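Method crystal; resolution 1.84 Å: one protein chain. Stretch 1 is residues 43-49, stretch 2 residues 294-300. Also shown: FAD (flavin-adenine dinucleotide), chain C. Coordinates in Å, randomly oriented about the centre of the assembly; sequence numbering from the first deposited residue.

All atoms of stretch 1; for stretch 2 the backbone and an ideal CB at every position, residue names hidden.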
ATOM      1  N   GLY A  43       9.749  -7.448   6.982  1.00 24.60           N
ATOM      2  CA  GLY A  43       9.281  -6.287   6.199  1.00 25.02           C
ATOM      3  C   GLY A  43       7.860  -6.418   5.716  1.00 25.18           C
ATOM      4  O   GLY A  43       7.213  -5.372   5.595  1.00 25.62           O
ATOM      5  N   GLY A  44       7.356  -7.636   5.475  1.00 24.96           N
ATOM      6  CA  GLY A  44       5.945  -7.857   5.085  1.00 24.58           C
ATOM      7  C   GLY A  44       5.526  -7.047   3.868  1.00 23.59           C
ATOM      8  O   GLY A  44       6.389  -6.746   3.022  1.00 24.74           O
ATOM      9  N   THR A  45       4.246  -6.678   3.773  1.00 22.39           N
ATOM     10  CA  THR A  45       3.726  -5.865   2.632  1.00 23.50           C
ATOM     11  C   THR A  45       4.481  -4.540   2.603  1.00 23.86           C
ATOM     12  O   THR A  45       4.696  -3.992   1.517  1.00 21.90           O
ATOM     13  CB  THR A  45       2.220  -5.621   2.727  1.00 22.08           C
ATOM     14  OG1 THR A  45       1.530  -6.819   3.116  1.00 23.94           O
ATOM     15  CG2 THR A  45       1.675  -5.086   1.425  1.00 20.83           C
ATOM     16  N   SER A  46       4.882  -4.047   3.781  1.00 23.80           N
ATOM     17  CA  SER A  46       5.561  -2.740   3.903  1.00 22.23           C
ATOM     18  C   SER A  46       6.771  -2.745   2.952  1.00 21.89           C
ATOM     19  O   SER A  46       6.994  -1.761   2.212  1.00 23.78           O
ATOM     20  CB  SER A  46       5.929  -2.514   5.370  1.00 21.91           C
ATOM     21  OG  SER A  46       4.777  -2.513   6.213  1.00 20.86           O
ATOM     22  N   ALA A  47       7.520  -3.842   2.955  1.00 22.01           N
ATOM     23  CA  ALA A  47       8.783  -3.976   2.192  1.00 23.74           C
ATOM     24  C   ALA A  47       8.538  -3.898   0.680  1.00 25.69           C
ATOM     25  O   ALA A  47       9.454  -3.437  -0.028  1.00 27.80           O
ATOM     26  CB  ALA A  47       9.462  -5.257   2.593  1.00 23.52           C
ATOM     27  N   VAL A  48       7.374  -4.346   0.194  1.00 24.80           N
ATOM     28  CA  VAL A  48       7.062  -4.401  -1.261  1.00 24.41           C
ATOM     29  C   VAL A  48       6.210  -3.197  -1.671  1.00 24.93           C
ATOM     30  O   VAL A  48       5.716  -3.173  -2.795  1.00 24.53           O
ATOM     31  CB  VAL A  48       6.430  -5.764  -1.636  1.00 25.18           C
ATOM     32  CG1 VAL A  48       7.371  -6.900  -1.289  1.00 24.65           C
ATOM     33  CG2 VAL A  48       5.064  -5.986  -1.031  1.00 26.71           C
ATOM     34  N   SER A  49       6.080  -2.197  -0.792  1.00 24.59           N
ATOM     35  CA  SER A  49       5.192  -1.037  -0.973  1.00 22.49           C
ATOM     36  C   SER A  49       5.961   0.120  -1.590  1.00 22.33           C
ATOM     37  O   SER A  49       7.170  -0.027  -1.808  1.00 23.95           O
ATOM     38  CB  SER A  49       4.573  -0.641   0.355  1.00 23.27           C
ATOM     39  OG  SER A  49       5.498   0.059   1.151  1.00 21.84           O
ATOM     40  N   UNK A 294      -2.419  -8.199  -3.987  1.00 20.85           N
ATOM     41  CA  UNK A 294      -1.069  -7.748  -4.374  1.00 21.67           C
ATOM     42  C   UNK A 294      -0.074  -7.979  -3.234  1.00 21.77           C
ATOM     43  O   UNK A 294       1.072  -7.655  -3.399  1.00 22.90           O
ATOM     44  CB  UNK A 294      -1.087  -6.268  -4.761  1.00 21.67           C
ATOM     45  N   UNK A 295      -0.500  -8.559  -2.115  1.00 20.75           N
ATOM     46  CA  UNK A 295       0.317  -8.680  -0.895  1.00 20.53           C
ATOM     47  C   UNK A 295       1.178  -9.931  -0.937  1.00 24.16           C
ATOM     48  O   UNK A 295       0.914 -10.866  -1.722  1.00 24.30           O
ATOM     49  CB  UNK A 295      -0.573  -8.704   0.350  1.00 20.53           C
ATOM     50  N   UNK A 296       2.176 -10.016  -0.042  1.00 24.20           N
ATOM     51  CA  UNK A 296       2.854 -11.280   0.214  1.00 23.81           C
ATOM     52  C   UNK A 296       1.916 -12.333   0.817  1.00 22.52           C
ATOM     53  O   UNK A 296       0.729 -12.103   1.028  1.00 22.74           O
ATOM     54  CB  UNK A 296       4.043 -11.049   1.148  1.00 23.81           C
ATOM     55  N   UNK A 297       2.416 -13.566   1.067  1.00 23.93           N
ATOM     56  CA  UNK A 297       1.522 -14.687   1.368  1.00 24.62           C
ATOM     57  C   UNK A 297       0.860 -14.755   2.762  1.00 25.30           C
ATOM     58  O   UNK A 297      -0.075 -15.504   2.904  1.00 23.56           O
ATOM     59  CB  UNK A 297       2.320 -15.977   1.170  1.00 24.62           C
ATOM     60  N   UNK A 298       1.498 -14.184   3.789  1.00 23.93           N
ATOM     61  CA  UNK A 298       1.168 -14.562   5.199  1.00 24.74           C
ATOM     62  C   UNK A 298       0.025 -13.862   5.952  1.00 25.09           C
ATOM     63  O   UNK A 298      -0.490 -14.502   6.890  1.00 25.32           O
ATOM     64  CB  UNK A 298       2.429 -14.346   6.039  1.00 24.74           C
ATOM     65  N   UNK A 299      -0.377 -12.639   5.615  1.00 22.49           N
ATOM     66  CA  UNK A 299      -1.376 -11.977   6.503  1.00 23.34           C
ATOM     67  C   UNK A 299      -2.697 -12.743   6.441  1.00 23.86           C
ATOM     68  O   UNK A 299      -3.509 -12.499   5.535  1.00 23.46           O
ATOM     69  CB  UNK A 299      -1.594 -10.517   6.099  1.00 23.34           C
ATOM     70  N   UNK A 300      -2.920 -13.624   7.428  1.00 22.94           N
ATOM     71  CA  UNK A 300      -4.049 -14.588   7.475  1.00 24.96           C
ATOM     72  C   UNK A 300      -4.895 -14.328   8.732  1.00 27.41           C
ATOM     73  O   UNK A 300      -5.626 -15.225   9.134  1.00 23.36           O
ATOM     74  CB  UNK A 300      -3.537 -16.030   7.469  1.00 24.96           C
TER
HETATM   75  PA  FAD C 601       2.762  -5.859   6.828  1.00 22.25           P
HETATM   76  O1A FAD C 601       3.650  -4.808   6.266  1.00 20.93           O
HETATM   77  O2A FAD C 601       2.290  -6.844   5.793  1.00 21.24           O
HETATM   78  O5B FAD C 601       3.569  -6.591   7.979  1.00 22.27           O
HETATM   79  C5B FAD C 601       2.917  -7.656   8.720  1.00 21.40           C
HETATM   80  C4B FAD C 601       3.950  -8.688   9.055  1.00 20.82           C
HETATM   81  O4B FAD C 601       3.413  -9.575  10.074  1.00 24.47           O
HETATM   82  C3B FAD C 601       4.398  -9.592   7.887  1.00 22.05           C
HETATM   83  O3B FAD C 601       5.817  -9.642   7.790  1.00 22.28           O
HETATM   84  C2B FAD C 601       3.780 -10.950   8.232  1.00 24.19           C
HETATM   85  O2B FAD C 601       4.469 -12.041   7.635  1.00 23.55           O
HETATM   86  C1B FAD C 601       3.753 -10.900   9.760  1.00 23.41           C
HETATM   87  N9A FAD C 601       2.802 -11.819  10.388  1.00 24.23           N
HETATM   88  C8A FAD C 601       1.582 -12.236   9.937  1.00 22.74           C
HETATM   89  N7A FAD C 601       1.035 -13.159  10.723  1.00 24.82           N
HETATM   90  C5A FAD C 601       1.940 -13.310  11.766  1.00 22.91           C
HETATM   91  C6A FAD C 601       1.942 -14.122  12.921  1.00 22.67           C
HETATM   92  N6A FAD C 601       0.999 -15.028  13.207  1.00 22.78           N
HETATM   93  N1A FAD C 601       3.005 -14.020  13.747  1.00 22.24           N
HETATM   94  C2A FAD C 601       3.971 -13.150  13.439  1.00 23.26           C
HETATM   95  N3A FAD C 601       4.115 -12.390  12.349  1.00 23.85           N
HETATM   96  C4A FAD C 601       3.032 -12.500  11.559  1.00 24.95           C
HETATM   97  N1  FAD C 601       0.566   1.910   1.663  1.00 21.16           N
HETATM   98  C2  FAD C 601       0.997   3.167   1.916  1.00 23.27           C
HETATM   99  O2  FAD C 601       0.527   3.824   2.862  1.00 21.63           O
HETATM  100  N3  FAD C 601       1.960   3.738   1.185  1.00 21.91           N
HETATM  101  C4  FAD C 601       2.377   3.217  -0.022  1.00 24.80           C
HETATM  102  O4  FAD C 601       3.337   3.735  -0.582  1.00 23.17           O
HETATM  103  C4X FAD C 601       1.933   1.910  -0.358  1.00 24.67           C
HETATM  104  N5  FAD C 601       2.339   1.355  -1.488  1.00 24.67           N
HETATM  105  C5X FAD C 601       1.948   0.060  -1.739  1.00 22.08           C
HETATM  106  C6  FAD C 601       2.444  -0.592  -2.891  1.00 25.62           C
HETATM  107  C7  FAD C 601       2.197  -1.938  -3.127  1.00 25.05           C
HETATM  108  C7M FAD C 601       2.764  -2.626  -4.352  1.00 24.43           C
HETATM  109  C8  FAD C 601       1.482  -2.677  -2.168  1.00 23.71           C
HETATM  110  C8M FAD C 601       1.219  -4.157  -2.383  1.00 27.91           C
HETATM  111  C9  FAD C 601       0.922  -2.033  -1.082  1.00 22.55           C
HETATM  112  C9A FAD C 601       1.180  -0.676  -0.809  1.00 23.19           C
HETATM  113  N10 FAD C 601       0.642   0.000   0.297  1.00 22.20           N
HETATM  114  C10 FAD C 601       1.023   1.306   0.578  1.00 23.65           C
HETATM  115  C1' FAD C 601      -0.114  -0.726   1.324  1.00 20.37           C
HETATM  116  C2' FAD C 601       0.831  -1.125   2.478  1.00 20.47           C
HETATM  117  O2' FAD C 601       1.976  -1.846   2.026  1.00 19.97           O
HETATM  118  C3' FAD C 601       0.123  -1.940   3.575  1.00 19.24           C
HETATM  119  O3' FAD C 601      -1.197  -1.453   3.827  1.00 20.05           O
HETATM  120  C4' FAD C 601       0.955  -1.972   4.840  1.00 20.17           C
HETATM  121  O4' FAD C 601       2.252  -2.439   4.497  1.00 21.86           O
HETATM  122  C5' FAD C 601       0.370  -2.828   5.943  1.00 20.20           C
HETATM  123  O5' FAD C 601       1.338  -2.822   7.010  1.00 20.79           O
HETATM  124  P   FAD C 601       1.181  -3.821   8.236  1.00 21.66           P
HETATM  125  O1P FAD C 601       2.362  -3.516   9.053  1.00 21.93           O
HETATM  126  O2P FAD C 601      -0.173  -3.839   8.788  1.00 20.91           O
HETATM  127  O3P FAD C 601       1.432  -5.286   7.549  1.00 22.35           O

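Position 294 has its CA-to-CB bond sideways to stretch 1, and its ideal CB finds no atom of that stretch within 5.5 Å. Phi/psi of -97/2 is open to most residues, so stretch 1 selects little here. The deposited residue is Ala294; its backbone O lies 3.6 Å from FAD C8M, a contact made whatever the side chain.

At position 295 the CA lies 5.7 Å from that of Thr45, the nearest CA pairing across the stretches. CA-to-CB points sideways. Thr45 OG1 donates its proton to FAD O2A, so it could offer a side chain at 295 only its acceptor side; with the ideal CB 4.0 Å from Thr45 OG1, a small or beta-branched side chain fits, polar or not. It is Thr295, chi1 59° (p), whose CG2 is 4.0 Å from Thr45 OG1: a packing contact only.

Position 296 points toward stretch 1, with its ideal CB 5.1 Å from both Gly44 C and Thr45 N. Ahead lie the Gly44-Thr45 backbone, whose Thr45 N is spent on FAD O2A, and the methyls of Val48. This favours a compact apolar group; phi/psi of -64/178 admits proline, though valine or alanine could also be argued. The residue is Pro296. Its CG packs 4.1 Å from Val48 CG2 and 4.0 Å from Gly44 C, while CD comes within 3.5 Å of Thr45 OG1. One ring thus touches three residues of stretch 1, Gly44, Thr45 and Val48, and it buries more area there than any other residue of stretch 2.

Position 297 is out of reach; phi of -75° tolerates many residues, proline included. It is Pro297.

Position 298 is likewise beyond stretch 1, but its ideal CB lies near the ribose of FAD, where a polar or aromatic residue could serve. It is His298, with CB 3.6 Å from FAD O2B; the ring meets that oxygen obliquely.

Position 299 points toward stretch 1, although its ideal CB has nothing there within 5.5 Å, so a longer side chain is needed to bridge the gap. Along that path lies phosphate oxygen FAD O2A, which calls for a donor: asparagine, glutamine, or perhaps a basic residue. Asn299 is deposited, chi1 -57° (m). Its ND2 donates to FAD O2A at 3.0 Å with a nearly linear angle of 178°, and sits 3.6 Å from Thr45 OG1. Because Thr45 N and OG1 each donate to FAD O2A at 2.8 Å, the phosphate joins the stretches, which share no direct hydrogen bond.

Position 300 is out of reach, leaving the choice open. It is Thr300, chi1 52° (p).

Stretch 2 (294-300) ATPPHNT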
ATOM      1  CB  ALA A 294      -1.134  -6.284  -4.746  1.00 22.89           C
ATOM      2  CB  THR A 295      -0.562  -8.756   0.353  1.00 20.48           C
ATOM      3  OG1 THR A 295      -1.430  -9.901   0.222  1.00 20.82           O
ATOM      4  CG2 THR A 295      -1.392  -7.495   0.527  1.00 19.23           C
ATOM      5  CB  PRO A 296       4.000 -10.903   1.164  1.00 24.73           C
ATOM      6  CG  PRO A 296       4.189  -9.413   0.944  1.00 24.95           C
ATOM      7  CD  PRO A 296       2.801  -8.898   0.667  1.00 25.20           C
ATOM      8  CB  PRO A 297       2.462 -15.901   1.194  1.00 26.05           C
ATOM      9  CG  PRO A 297       3.602 -15.400   0.357  1.00 27.52           C
ATOM     10  CD  PRO A 297       3.812 -13.977   0.820  1.00 26.07           C
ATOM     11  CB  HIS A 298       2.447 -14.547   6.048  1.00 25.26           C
ATOM     12  CG  HIS A 298       3.646 -15.084   5.339  1.00 27.05           C
ATOM     13  ND1 HIS A 298       3.825 -16.435   5.112  1.00 30.48           N
ATOM     14  CD2 HIS A 298       4.721 -14.464   4.807  1.00 26.43           C
ATOM     15  CE1 HIS A 298       4.960 -16.624   4.470  1.00 29.76           C
ATOM     16  NE2 HIS A 298       5.528 -15.430   4.271  1.00 28.61           N
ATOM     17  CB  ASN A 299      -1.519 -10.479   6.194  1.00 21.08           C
ATOM     18  CG  ASN A 299      -0.209  -9.746   6.292  1.00 22.53           C
ATOM     19  OD1 ASN A 299       0.780 -10.268   6.856  1.00 23.94           O
ATOM     20  ND2 ASN A 299      -0.189  -8.538   5.753  1.00 22.33           N
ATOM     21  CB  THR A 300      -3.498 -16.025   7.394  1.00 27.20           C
ATOM     22  OG1 THR A 300      -2.471 -16.283   8.360  1.00 26.01           O
ATOM     23  CG2 THR A 300      -2.884 -16.312   6.038  1.00 28.27           C
TER
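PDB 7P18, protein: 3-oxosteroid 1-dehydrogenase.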